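Local structure of uncharacterized protein MJ1460 (Methanocaldococcus jannaschii DSM 2661, 2OSO) at residues I100-P105 / C151-K156; P115-I120 / V138-C143; S52-G57 / F119-L124; Q108-E113 / C143-K148; L64-I69 / A125-E130. The protein is of unknown function but binds a zinc ion and carries a V4R domain, a family whose members are thought to bind small molecules. The protein carries 3 engineered substitutions. All blocks are in the same frame, centred on the assembly; numbering follows the deposited sequence.

Interaction 1 of 5, residues I100-P105 / C151-K156; sequences IKLSNP and CVFEVK. With ZN (zinc ion), chain B.
I100 and L102 pair with F153 and C151 in the two inner strands of the antiparallel sheet that carries the zinc site of this V4R protein. The strand segments 100-103 and 151-156 run at 156° to each other, nearly antiparallel. I100 and F153 form one hydrogen-bonded pair. The bond from F153 N to I100 O is 2.8 Å long and lies nearly along the C=O axis, and I100 N answers with a bond to F153 O. L102 and C151 form the second such pair, with L102 N 2.8 Å from C151 O and C151 N bonded to L102 O. Between them, K101 and V152 are a non-hydrogen-bonded pair on the other face, where K101 CD lies 3.9 Å from V152 CG2, the two side chains pointing the same way.

On the face of I100, L102, C151 and F153 the contacts are apolar. I100 CG1 sits between its backbone N and carbonyl carbon (chi1 67°) and meets F153 CB at 3.9 Å. I100 CD1 reaches V155 CG2 at 3.8 Å. L102 CB lies 3.9 Å from F153 CE1, at the edge of the ring and in its plane. Helix 118-132 packs on this face through I120, L124 and L128.

C151 SG lies beside its own backbone N (chi1 -54°) and binds the zinc ion at 2.3 Å. P105 CG touches the sulfur at 3.9 Å from the turn after strand 98-103. H117, E140 and C143 complete the site. Alternating hydrogen-bonded and non-hydrogen-bonded pairs are typical of an antiparallel sheet, here backed by a helix.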
# COMPACT_ATOMS: atom_id res chain seq x y z
N ILE A 100 6.66 17.15 17.34
CA ILE A 100 6.80 17.38 15.91
C ILE A 100 5.40 17.41 15.28
O ILE A 100 4.44 16.84 15.80
CB ILE A 100 7.73 16.31 15.24
CG1 ILE A 100 7.15 14.93 15.26
CG2 ILE A 100 9.03 16.19 15.99
CD1 ILE A 100 8.27 13.86 14.90
N LYS A 101 5.28 18.10 14.16
CA LYS A 101 3.97 18.30 13.57
C LYS A 101 3.98 17.81 12.13
O LYS A 101 5.00 17.82 11.44
CB LYS A 101 3.55 19.76 13.65
CG LYS A 101 3.53 20.40 15.09
CD LYS A 101 2.60 21.65 15.08
CE LYS A 101 2.67 22.56 16.35
NZ LYS A 101 1.92 23.89 16.17
N LEU A 102 2.82 17.39 11.66
CA LEU A 102 2.60 17.12 10.26
C LEU A 102 1.45 17.97 9.61
O LEU A 102 0.31 18.07 10.10
CB LEU A 102 2.44 15.62 10.05
CG LEU A 102 2.29 15.09 8.62
CD1 LEU A 102 3.58 15.15 7.77
CD2 LEU A 102 1.77 13.64 8.74
N SER A 103 1.82 18.68 8.54
CA SER A 103 0.90 19.47 7.71
C SER A 103 0.54 18.70 6.43
O SER A 103 1.40 18.05 5.85
CB SER A 103 1.55 20.77 7.26
OG SER A 103 1.25 21.80 8.16
N ASN A 104 -0.70 18.85 5.96
CA ASN A 104 -1.20 18.18 4.72
C ASN A 104 -1.01 16.64 4.71
O ASN A 104 -0.46 16.07 3.75
CB ASN A 104 -0.55 18.85 3.49
CG ASN A 104 -1.31 18.58 2.19
OD1 ASN A 104 -2.53 18.41 2.17
ND2 ASN A 104 -0.57 18.53 1.09
N PRO A 105 -1.49 15.96 5.78
CA PRO A 105 -1.33 14.52 5.93
C PRO A 105 -2.35 13.77 5.05
O PRO A 105 -3.20 14.41 4.44
CB PRO A 105 -1.63 14.29 7.39
CG PRO A 105 -2.76 15.31 7.64
CD PRO A 105 -2.33 16.52 6.85
N CYS A 151 -1.41 17.77 12.37
CA CYS A 151 -1.27 16.68 13.35
C CYS A 151 -0.05 16.98 14.23
O CYS A 151 0.94 17.55 13.73
CB CYS A 151 -1.12 15.33 12.69
SG CYS A 151 -2.43 14.82 11.45
N VAL A 152 -0.12 16.57 15.49
CA VAL A 152 0.93 16.77 16.47
C VAL A 152 1.29 15.45 17.15
O VAL A 152 0.43 14.74 17.68
CB VAL A 152 0.55 17.81 17.51
CG1 VAL A 152 1.69 17.98 18.53
CG2 VAL A 152 0.18 19.14 16.87
N PHE A 153 2.58 15.18 17.14
CA PHE A 153 3.16 13.96 17.71
C PHE A 153 4.11 14.31 18.86
O PHE A 153 5.02 15.14 18.71
CB PHE A 153 3.90 13.18 16.63
CG PHE A 153 3.05 12.82 15.40
CD1 PHE A 153 2.94 13.72 14.33
CD2 PHE A 153 2.42 11.59 15.30
CE1 PHE A 153 2.18 13.39 13.18
CE2 PHE A 153 1.63 11.26 14.15
CZ PHE A 153 1.56 12.15 13.07
N GLU A 154 3.91 13.61 19.98
CA GLU A 154 4.77 13.64 21.16
C GLU A 154 5.87 12.54 21.01
O GLU A 154 5.52 11.36 20.78
CB GLU A 154 3.89 13.27 22.33
CG GLU A 154 4.11 13.90 23.62
CD GLU A 154 2.80 13.84 24.44
OE1 GLU A 154 2.21 12.72 24.51
OE2 GLU A 154 2.33 14.90 24.92
N VAL A 155 7.15 12.94 21.09
CA VAL A 155 8.29 12.01 20.92
C VAL A 155 9.00 11.81 22.25
O VAL A 155 9.52 12.77 22.83
CB VAL A 155 9.35 12.51 19.88
CG1 VAL A 155 10.51 11.46 19.71
CG2 VAL A 155 8.71 12.83 18.55
N LYS A 156 9.07 10.56 22.69
CA LYS A 156 9.63 10.18 23.97
C LYS A 156 10.75 9.19 23.78
O LYS A 156 10.65 8.23 23.01
CB LYS A 156 8.59 9.50 24.84
CG LYS A 156 7.58 10.45 25.45
CD LYS A 156 6.43 9.67 26.11
CE LYS A 156 5.57 8.92 25.08
NZ LYS A 156 5.21 9.68 23.81
ZN ZN B . -3.22 12.87 12.34

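Interaction 2 of 5, residues P115-I120 / V138-C143; sequences PIHDFI and VNEVEC. With ZN (zinc ion), chain B.
P115 and C143 bring the chain ahead of helix 118-132 against the end of strand 135-142, their CA atoms 5.1 Å apart, with H117 at the helix N-cap and at the centre of an inverse gamma turn.

Three side chains here bind the zinc ion. H117 ND1 is 2.1 Å from the metal, E140 OE2 1.9 Å and C143 SG 2.4 Å; C151 is the fourth ligand. The E140 chain is extended, with CG anti to the backbone N (chi1 -174°). Its other oxygen, OE1, accepts H117 N at 2.9 Å through its syn lone pair. A water bridges OE1 to D118 OD1. The carboxylate is thus held at both oxygens. The H117 ring and the carboxylate are turned 47° apart. H117 NE2 is fixed by P106 O. C143 SG also accepts a long bond of 3.5 Å from I116 N. P115 CB packs on C143 CB at 3.9 Å, and P115 CG lies against E140 O.

K7 of the second subunit forms a salt bridge with D118. V141 and E142 form a classic beta bulge opposite V152. I120 of helix 118-132 and V138 of strand 135-142 both pack on F153 of strand 151-158.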
# COMPACT_ATOMS: atom_id res chain seq x y z
N PRO A 115 -7.12 10.57 17.37
CA PRO A 115 -6.08 10.67 16.32
C PRO A 115 -5.98 9.41 15.48
O PRO A 115 -6.11 8.30 16.07
CB PRO A 115 -4.80 10.95 17.14
CG PRO A 115 -5.20 11.53 18.32
CD PRO A 115 -6.53 10.88 18.69
N ILE A 116 -5.66 9.52 14.17
CA ILE A 116 -5.78 8.36 13.25
C ILE A 116 -4.48 7.85 12.64
O ILE A 116 -4.51 6.85 12.03
CB ILE A 116 -6.85 8.55 12.11
CG1 ILE A 116 -6.54 9.75 11.17
CG2 ILE A 116 -8.31 8.79 12.77
CD1 ILE A 116 -7.32 9.77 9.90
N HIS A 117 -3.38 8.56 12.80
CA HIS A 117 -2.23 8.37 11.95
C HIS A 117 -1.23 7.48 12.71
O HIS A 117 -0.07 7.86 12.90
CB HIS A 117 -1.64 9.70 11.52
CG HIS A 117 -2.45 10.42 10.49
ND1 HIS A 117 -3.23 11.53 10.78
CD2 HIS A 117 -2.75 10.10 9.21
CE1 HIS A 117 -3.85 11.93 9.69
NE2 HIS A 117 -3.58 11.07 8.72
N ASP A 118 -1.70 6.29 13.09
CA ASP A 118 -0.90 5.28 13.82
C ASP A 118 0.30 4.76 12.99
O ASP A 118 1.37 4.54 13.57
CB ASP A 118 -1.70 4.05 14.18
CG ASP A 118 -2.70 4.27 15.27
OD1 ASP A 118 -2.98 5.43 15.63
OD2 ASP A 118 -3.21 3.24 15.74
N PHE A 119 0.06 4.46 11.72
CA PHE A 119 1.15 4.05 10.78
C PHE A 119 2.23 5.13 10.68
O PHE A 119 3.42 4.84 10.87
CB PHE A 119 0.56 3.68 9.40
CG PHE A 119 1.57 3.31 8.37
CD1 PHE A 119 2.39 2.20 8.56
CD2 PHE A 119 1.66 4.00 7.18
CE1 PHE A 119 3.34 1.88 7.61
CE2 PHE A 119 2.60 3.63 6.22
CZ PHE A 119 3.41 2.54 6.44
N ILE A 120 1.84 6.39 10.47
CA ILE A 120 2.82 7.51 10.42
C ILE A 120 3.61 7.65 11.76
O ILE A 120 4.83 7.85 11.79
CB ILE A 120 2.12 8.87 10.02
CG1 ILE A 120 1.77 8.90 8.51
CG2 ILE A 120 3.01 10.06 10.48
CD1 ILE A 120 0.94 10.11 8.02
N VAL A 138 6.38 7.26 19.96
CA VAL A 138 5.74 8.43 19.34
C VAL A 138 4.23 8.27 19.45
O VAL A 138 3.66 7.23 19.04
CB VAL A 138 6.21 8.61 17.87
CG1 VAL A 138 5.55 9.86 17.16
CG2 VAL A 138 7.75 8.69 17.83
N ASN A 139 3.59 9.26 20.05
CA ASN A 139 2.19 9.22 20.31
C ASN A 139 1.50 10.47 19.73
O ASN A 139 1.89 11.58 20.02
CB ASN A 139 1.98 9.11 21.82
CG ASN A 139 0.51 9.09 22.21
OD1 ASN A 139 -0.31 8.37 21.62
ND2 ASN A 139 0.18 9.85 23.25
N GLU A 140 0.50 10.27 18.89
CA GLU A 140 -0.14 11.37 18.21
C GLU A 140 -1.17 11.88 19.20
O GLU A 140 -2.02 11.11 19.65
CB GLU A 140 -0.79 10.94 16.86
CG GLU A 140 -1.35 12.13 16.06
CD GLU A 140 -1.98 11.72 14.75
OE1 GLU A 140 -2.34 10.54 14.61
OE2 GLU A 140 -2.14 12.59 13.86
N VAL A 141 -1.08 13.16 19.52
CA VAL A 141 -1.93 13.78 20.53
C VAL A 141 -2.91 14.77 19.93
O VAL A 141 -3.88 15.13 20.58
CB VAL A 141 -1.03 14.46 21.63
CG1 VAL A 141 -0.07 13.40 22.34
CG2 VAL A 141 -0.19 15.62 21.02
N GLU A 142 -2.65 15.27 18.72
CA GLU A 142 -3.68 16.07 17.99
C GLU A 142 -3.66 15.65 16.52
O GLU A 142 -2.61 15.26 15.99
CB GLU A 142 -3.44 17.59 18.06
CG GLU A 142 -3.13 18.18 19.40
CD GLU A 142 -2.86 19.71 19.34
OE1 GLU A 142 -3.11 20.36 18.30
OE2 GLU A 142 -2.37 20.24 20.34
N CYS A 143 -4.78 15.78 15.83
CA CYS A 143 -4.86 15.23 14.44
C CYS A 143 -5.83 16.07 13.58
O CYS A 143 -6.81 16.59 14.09
CB CYS A 143 -5.30 13.77 14.53
SG CYS A 143 -5.48 12.84 13.01
ZN ZN B . -3.22 12.87 12.34
O HOH W 1 -2.41 8.04 16.11

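Interaction 3 of 5, residues S52-G57 / F119-L124; sequences SLYEIG and FIAGIL
L53 O takes G57 N at 2.9 Å within its own helix and also a CA-H...O contact from F119 CA, 3.5 Å away. It lies at the edge of the F119 ring, in its plane. G122 CA likewise lies 3.4 Å from Y54 O, and I123 CA lies 3.2 Å from G57 O. All three are weak CA-H...O contacts across the helix pair.

The axes of the short segments 53-57 and 119-124 come within 6.5 Å and cross at -34°. Two glycines allow this. The CA atoms of G57 and G122 are 4.1 Å apart. A CB on G57 would collide with F119 O, and one on G122 with Y54 O. This is a close glycine-to-glycine helix crossing.

With CG anti to the backbone N (chi1 -177°), the Y54 side chain comes round to the other helix. G122 CA sits over one face of its ring, 4.0 Å from the centroid, a CH-pi contact. Y54 CE1 touches A121 CB at 4.1 Å, and Y54 OH is hydrogen-bonded to V138 N. An alanine in place of Y54 would probably open a gap over G122 and leave V138 N without its hydroxyl partner. The F119 ring comes against G57 CA through CD1 and CE1, while I123 CD1 lies over one face of the ring, toward the rim.

F60 of helix 53-64 and F36 of the second subunit both meet F119 edge-to-face. Toward the sheet, I120, A121 and L124 pack on F153 of strand 151-158, and F76 of helix 69-79 touches I120, I123 and L124.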
# COMPACT_ATOMS: atom_id res chain seq x y z
N SER A 52 0.23 -4.53 14.63
CA SER A 52 -0.53 -3.25 14.52
C SER A 52 0.04 -2.36 13.44
O SER A 52 1.16 -2.55 13.02
CB SER A 52 -0.51 -2.52 15.85
OG SER A 52 0.72 -1.92 16.05
N LEU A 53 -0.74 -1.40 12.98
CA LEU A 53 -0.23 -0.42 12.03
C LEU A 53 0.98 0.40 12.58
O LEU A 53 1.88 0.78 11.84
CB LEU A 53 -1.36 0.50 11.57
CG LEU A 53 -2.25 -0.19 10.50
CD1 LEU A 53 -3.42 0.64 10.20
CD2 LEU A 53 -1.43 -0.41 9.22
N TYR A 54 0.96 0.69 13.88
CA TYR A 54 2.10 1.33 14.53
C TYR A 54 3.35 0.46 14.44
O TYR A 54 4.41 0.93 14.03
CB TYR A 54 1.77 1.58 15.98
CG TYR A 54 2.86 2.31 16.74
CD1 TYR A 54 2.96 3.67 16.68
CD2 TYR A 54 3.76 1.62 17.53
CE1 TYR A 54 3.96 4.36 17.36
CE2 TYR A 54 4.79 2.31 18.22
CZ TYR A 54 4.86 3.69 18.14
OH TYR A 54 5.87 4.41 18.80
N GLU A 55 3.24 -0.79 14.79
CA GLU A 55 4.42 -1.65 14.73
C GLU A 55 4.96 -1.86 13.32
O GLU A 55 6.17 -1.82 13.09
CB GLU A 55 4.13 -2.96 15.43
CG GLU A 55 3.93 -2.79 16.91
CD GLU A 55 3.43 -4.05 17.56
OE1 GLU A 55 3.99 -5.14 17.24
OE2 GLU A 55 2.48 -3.92 18.38
N ILE A 56 4.07 -2.02 12.34
CA ILE A 56 4.48 -2.02 10.95
C ILE A 56 5.15 -0.71 10.48
O ILE A 56 6.13 -0.74 9.73
CB ILE A 56 3.28 -2.41 9.99
CG1 ILE A 56 2.66 -3.76 10.38
CG2 ILE A 56 3.74 -2.44 8.53
CD1 ILE A 56 3.62 -4.96 10.08
N GLY A 57 4.61 0.44 10.86
CA GLY A 57 5.26 1.73 10.64
C GLY A 57 6.65 1.80 11.24
O GLY A 57 7.60 2.23 10.56
N PHE A 119 0.06 4.46 11.72
CA PHE A 119 1.15 4.05 10.78
C PHE A 119 2.23 5.13 10.68
O PHE A 119 3.42 4.84 10.87
CB PHE A 119 0.56 3.68 9.40
CG PHE A 119 1.57 3.31 8.37
CD1 PHE A 119 2.39 2.20 8.56
CD2 PHE A 119 1.66 4.00 7.18
CE1 PHE A 119 3.34 1.88 7.61
CE2 PHE A 119 2.60 3.63 6.22
CZ PHE A 119 3.41 2.54 6.44
N ILE A 120 1.84 6.39 10.47
CA ILE A 120 2.82 7.51 10.42
C ILE A 120 3.61 7.65 11.76
O ILE A 120 4.83 7.85 11.79
CB ILE A 120 2.12 8.87 10.02
CG1 ILE A 120 1.77 8.90 8.51
CG2 ILE A 120 3.01 10.06 10.48
CD1 ILE A 120 0.94 10.11 8.02
N ALA A 121 2.93 7.47 12.88
CA ALA A 121 3.53 7.60 14.21
C ALA A 121 4.60 6.51 14.39
O ALA A 121 5.68 6.80 14.89
CB ALA A 121 2.44 7.55 15.35
N GLY A 122 4.31 5.30 13.91
CA GLY A 122 5.28 4.20 13.91
C GLY A 122 6.45 4.53 13.03
O GLY A 122 7.66 4.27 13.38
N ILE A 123 6.14 5.02 11.84
CA ILE A 123 7.23 5.39 10.90
C ILE A 123 8.21 6.36 11.60
O ILE A 123 9.42 6.20 11.54
CB ILE A 123 6.74 6.04 9.65
CG1 ILE A 123 6.01 4.99 8.76
CG2 ILE A 123 7.95 6.59 8.85
CD1 ILE A 123 5.31 5.65 7.55
N LEU A 124 7.66 7.34 12.27
CA LEU A 124 8.44 8.40 12.93
C LEU A 124 9.30 7.82 14.04
O LEU A 124 10.46 8.18 14.17
CB LEU A 124 7.51 9.49 13.47
CG LEU A 124 6.96 10.45 12.41
CD1 LEU A 124 5.90 11.33 13.07
CD2 LEU A 124 8.05 11.26 11.73

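Interaction 4 of 5, residues Q108-E113 / C143-K148; sequences QWVSKE and CVSQGK. With ZN (zinc ion), chain B.
S111 and S145 stand with CA atoms 4.7 Å apart where the irregular segment 108-113 runs past the 3-10 turn 144-146. K112 N donates to S145 O at 3.0 Å, with an N-H...O angle of 171°, and comes from above the carbonyl plane. S111 CA adds a CA-H...O contact to the same S145 O.

Two side chains extend this grip. S145 OG donates to V110 O at 2.9 Å, again from above the carbonyl plane. The OG stands beside the backbone N of S145 (chi1 -68°). The Q146 amide works at both ends. Its NE2 donates to E113 O at 3.0 Å, with E113 O close to the amide plane. Its OE1 accepts C143 N at 2.9 Å. An alanine in place of Q146 would probably leave E113 O and C143 N without these partners and loosen the tie between the two loops. At the other end, Q108 CG touches V144 CG1 at 3.9 Å, while Q108 NE2 is bonded to P105 O and N104 OD1. K112 NZ forms a salt bridge with D11 of the second subunit.

C143 SG binds the zinc ion and also accepts S145 N at 3.6 Å. Such an N-H is likely to draw some negative charge from a metal-bound sulfur. The contact is mainly polar. Q146, through C143 N, and S145, through its backbone N, are placed as second-shell residues and are likely to steady C143.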
# COMPACT_ATOMS: atom_id res chain seq x y z
N GLN A 108 -7.50 13.25 5.00
CA GLN A 108 -8.23 14.48 5.42
C GLN A 108 -9.76 14.42 5.18
O GLN A 108 -10.55 15.21 5.75
CB GLN A 108 -7.62 15.69 4.73
CG GLN A 108 -6.20 16.03 5.13
CD GLN A 108 -5.61 17.11 4.24
OE1 GLN A 108 -6.28 18.09 3.94
NE2 GLN A 108 -4.40 16.90 3.72
N TRP A 109 -10.18 13.48 4.34
CA TRP A 109 -11.60 13.15 4.14
C TRP A 109 -12.17 12.33 5.33
O TRP A 109 -13.36 12.00 5.34
CB TRP A 109 -11.80 12.39 2.83
CG TRP A 109 -10.83 11.25 2.60
CD1 TRP A 109 -9.63 11.30 1.93
CD2 TRP A 109 -10.97 9.89 3.04
NE1 TRP A 109 -9.02 10.08 1.96
CE2 TRP A 109 -9.82 9.20 2.63
CE3 TRP A 109 -11.96 9.20 3.74
CZ2 TRP A 109 -9.64 7.85 2.92
CZ3 TRP A 109 -11.77 7.88 4.03
CH2 TRP A 109 -10.64 7.22 3.63
N VAL A 110 -11.31 11.98 6.30
CA VAL A 110 -11.76 11.29 7.51
C VAL A 110 -12.02 12.21 8.71
O VAL A 110 -11.19 13.02 9.09
CB VAL A 110 -10.74 10.19 7.95
CG1 VAL A 110 -11.19 9.53 9.22
CG2 VAL A 110 -10.57 9.16 6.89
N SER A 111 -13.18 12.06 9.32
CA SER A 111 -13.42 12.66 10.60
C SER A 111 -13.53 11.61 11.74
O SER A 111 -14.31 10.68 11.67
CB SER A 111 -14.68 13.51 10.52
OG SER A 111 -15.07 13.86 11.82
N LYS A 112 -12.76 11.82 12.82
CA LYS A 112 -12.71 10.90 13.95
C LYS A 112 -12.36 11.69 15.25
O LYS A 112 -11.54 12.61 15.20
CB LYS A 112 -11.63 9.84 13.63
CG LYS A 112 -11.69 8.59 14.50
CD LYS A 112 -11.50 7.29 13.68
CE LYS A 112 -12.80 6.85 13.08
NZ LYS A 112 -12.70 5.60 12.27
N GLU A 113 -12.96 11.32 16.39
CA GLU A 113 -12.64 11.97 17.68
C GLU A 113 -11.23 11.70 18.20
O GLU A 113 -10.69 12.48 18.99
CB GLU A 113 -13.62 11.55 18.78
CG GLU A 113 -15.07 11.87 18.51
CD GLU A 113 -15.93 11.72 19.75
OE1 GLU A 113 -15.38 11.51 20.89
OE2 GLU A 113 -17.17 11.83 19.62
N CYS A 143 -4.78 15.78 15.83
CA CYS A 143 -4.86 15.23 14.44
C CYS A 143 -5.83 16.07 13.58
O CYS A 143 -6.81 16.59 14.09
CB CYS A 143 -5.30 13.77 14.53
SG CYS A 143 -5.48 12.84 13.01
N VAL A 144 -5.50 16.23 12.30
CA VAL A 144 -6.30 16.95 11.31
C VAL A 144 -7.72 16.37 11.26
O VAL A 144 -8.72 17.09 11.09
CB VAL A 144 -5.59 16.93 9.91
CG1 VAL A 144 -6.49 17.48 8.78
CG2 VAL A 144 -4.28 17.69 10.00
N SER A 145 -7.82 15.06 11.48
CA SER A 145 -9.13 14.42 11.40
C SER A 145 -10.00 14.71 12.63
O SER A 145 -11.20 14.41 12.62
CB SER A 145 -8.95 12.92 11.12
OG SER A 145 -8.43 12.72 9.80
N GLN A 146 -9.41 15.33 13.65
CA GLN A 146 -10.19 15.93 14.76
C GLN A 146 -10.66 17.36 14.47
O GLN A 146 -11.32 17.96 15.31
CB GLN A 146 -9.41 15.97 16.07
CG GLN A 146 -8.81 14.63 16.54
CD GLN A 146 -7.89 14.84 17.75
OE1 GLN A 146 -7.00 15.68 17.70
NE2 GLN A 146 -8.13 14.11 18.84
N GLY A 147 -10.29 17.93 13.33
CA GLY A 147 -10.63 19.33 13.00
C GLY A 147 -9.45 20.26 13.21
O GLY A 147 -9.55 21.45 12.96
N LYS A 148 -8.31 19.73 13.62
CA LYS A 148 -7.10 20.53 13.81
C LYS A 148 -6.44 20.85 12.46
O LYS A 148 -6.74 20.21 11.43
CB LYS A 148 -6.14 19.82 14.74
CG LYS A 148 -6.70 19.57 16.15
CD LYS A 148 -7.01 20.83 16.88
CE LYS A 148 -5.98 21.25 17.89
NZ LYS A 148 -6.56 22.27 18.78
ZN ZN B . -3.22 12.87 12.34

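Interaction 5 of 5, residues L64-I69 / A125-E130; sequences LSPKNI and AGCLEE
P66 and C127 form the apolar centre of this contact. P66 CG lies 3.7 Å from C127 CB and 3.8 Å from C127 SG, so the CG-CD edge of the proline meets CB and SG of the cysteine. With the sulfur anti to the carbonyl carbon of C127 (chi1 -69°), it lies where P66 CD also meets it, at 3.8 Å. L64 CD1 approaches the same sulfur more loosely, at 4.3 Å. Further along, I69 CD1 meets L128 CD2 at 4.1 Å, methyl to methyl, the two side chains crossing obliquely.

Segment 64-69 is the loop of a helix-loop-helix connection, joining helix 53-64 to helix 69-79. S65 leaves the first helix with positive phi. N68 is the N-cap of the second, and its OD1 accepts E71 N. Helix 118-132 passes against this link. I75 of helix 69-79 touches both L64 and P66, and L72 of that helix touches C127.

The polar edge lies at S65 and E130. S65 OG donates to E130 OE1 at 2.8 Å, reaching it on the anti side, 21° out of the carboxylate plane. The E130 chain bends at chi2 (-53°), and its OE1 ends beside S65 OG. E130 CG packs on S65 CA at 3.8 Å. The side chain of K62, from helix 53-64, lies against E130.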
# COMPACT_ATOMS: atom_id res chain seq x y z
N LEU A 64 13.46 2.43 5.75
CA LEU A 64 13.70 3.69 5.06
C LEU A 64 15.04 4.27 5.51
O LEU A 64 15.82 4.79 4.70
CB LEU A 64 12.58 4.71 5.34
CG LEU A 64 11.17 4.49 4.79
CD1 LEU A 64 10.24 5.52 5.43
CD2 LEU A 64 11.14 4.55 3.29
N SER A 65 15.32 4.13 6.80
CA SER A 65 16.67 4.44 7.36
C SER A 65 17.27 5.79 6.88
O SER A 65 18.36 5.85 6.33
CB SER A 65 17.64 3.28 7.09
OG SER A 65 18.70 3.30 8.02
N PRO A 66 16.58 6.90 7.15
CA PRO A 66 17.06 8.25 6.84
C PRO A 66 18.26 8.55 7.73
O PRO A 66 18.31 8.11 8.88
CB PRO A 66 15.86 9.16 7.20
CG PRO A 66 15.08 8.38 8.17
CD PRO A 66 15.29 6.93 7.85
N LYS A 67 19.24 9.25 7.20
CA LYS A 67 20.47 9.54 7.95
C LYS A 67 20.33 10.79 8.84
O LYS A 67 21.16 11.04 9.74
CB LYS A 67 21.64 9.66 6.99
CG LYS A 67 21.95 8.33 6.25
N ASN A 68 19.30 11.58 8.59
CA ASN A 68 19.16 12.83 9.34
C ASN A 68 17.75 13.36 9.20
O ASN A 68 16.90 12.76 8.51
CB ASN A 68 20.26 13.86 8.94
CG ASN A 68 20.27 14.21 7.44
OD1 ASN A 68 19.24 14.49 6.84
ND2 ASN A 68 21.49 14.28 6.86
N ILE A 69 17.46 14.41 9.93
CA ILE A 69 16.13 15.01 9.92
C ILE A 69 15.82 15.56 8.54
O ILE A 69 14.71 15.42 8.07
CB ILE A 69 16.00 16.11 10.99
CG1 ILE A 69 16.11 15.52 12.40
CG2 ILE A 69 14.71 16.90 10.85
CD1 ILE A 69 15.19 14.46 12.77
N ALA A 125 8.76 6.87 14.80
CA ALA A 125 9.53 6.22 15.85
C ALA A 125 10.70 5.46 15.27
O ALA A 125 11.81 5.50 15.83
CB ALA A 125 8.64 5.27 16.68
N GLY A 126 10.44 4.74 14.17
CA GLY A 126 11.45 3.94 13.54
C GLY A 126 12.54 4.77 12.91
O GLY A 126 13.73 4.41 13.01
N CYS A 127 12.16 5.84 12.22
CA CYS A 127 13.11 6.74 11.58
C CYS A 127 14.01 7.49 12.57
O CYS A 127 15.20 7.63 12.36
CB CYS A 127 12.43 7.75 10.66
SG CYS A 127 11.73 7.03 9.18
N LEU A 128 13.41 7.95 13.66
CA LEU A 128 14.14 8.66 14.72
C LEU A 128 15.13 7.77 15.45
O LEU A 128 16.19 8.24 15.85
CB LEU A 128 13.17 9.24 15.73
CG LEU A 128 12.39 10.45 15.20
CD1 LEU A 128 11.23 10.78 16.19
CD2 LEU A 128 13.29 11.64 14.98
N GLU A 129 14.79 6.50 15.63
CA GLU A 129 15.80 5.52 16.08
C GLU A 129 16.99 5.31 15.10
O GLU A 129 18.18 5.24 15.52
CB GLU A 129 15.14 4.19 16.43
CG GLU A 129 16.14 3.11 16.87
CD GLU A 129 15.53 1.76 17.22
OE1 GLU A 129 14.36 1.69 17.62
OE2 GLU A 129 16.27 0.74 17.08
N GLU A 130 16.69 5.16 13.81
CA GLU A 130 17.75 5.10 12.80
C GLU A 130 18.69 6.34 12.84
O GLU A 130 19.90 6.23 12.67
CB GLU A 130 17.14 4.90 11.40
CG GLU A 130 16.60 3.50 11.09
CD GLU A 130 17.58 2.36 11.35
OE1 GLU A 130 18.63 2.25 10.66
OE2 GLU A 130 17.33 1.57 12.28

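Interactions 1, 2 and 4 surround the zinc site. Interaction 2 supplies H117, E140 and C143, interaction 1 supplies C151, and interaction 4 continues the chain beyond C143. The centres of interactions 1 and 2 are about 7 Å apart, and strand bonds such as V152 N to E142 O (2.9 Å) join them. Interactions 2, 3 and 5 follow one another along helix 118-132. Interactions 2 and 3 share F119 and I120, and Y54 OH to V138 N (3.1 Å) ties them. Interaction 5 lies farthest from the metal-binding loops: its centre is about 26 Å from that of interaction 4, with nearest atoms about 16 Å apart. V155 CG1 still touches L128 CD1 at 3.7 Å, joining interactions 1 and 5.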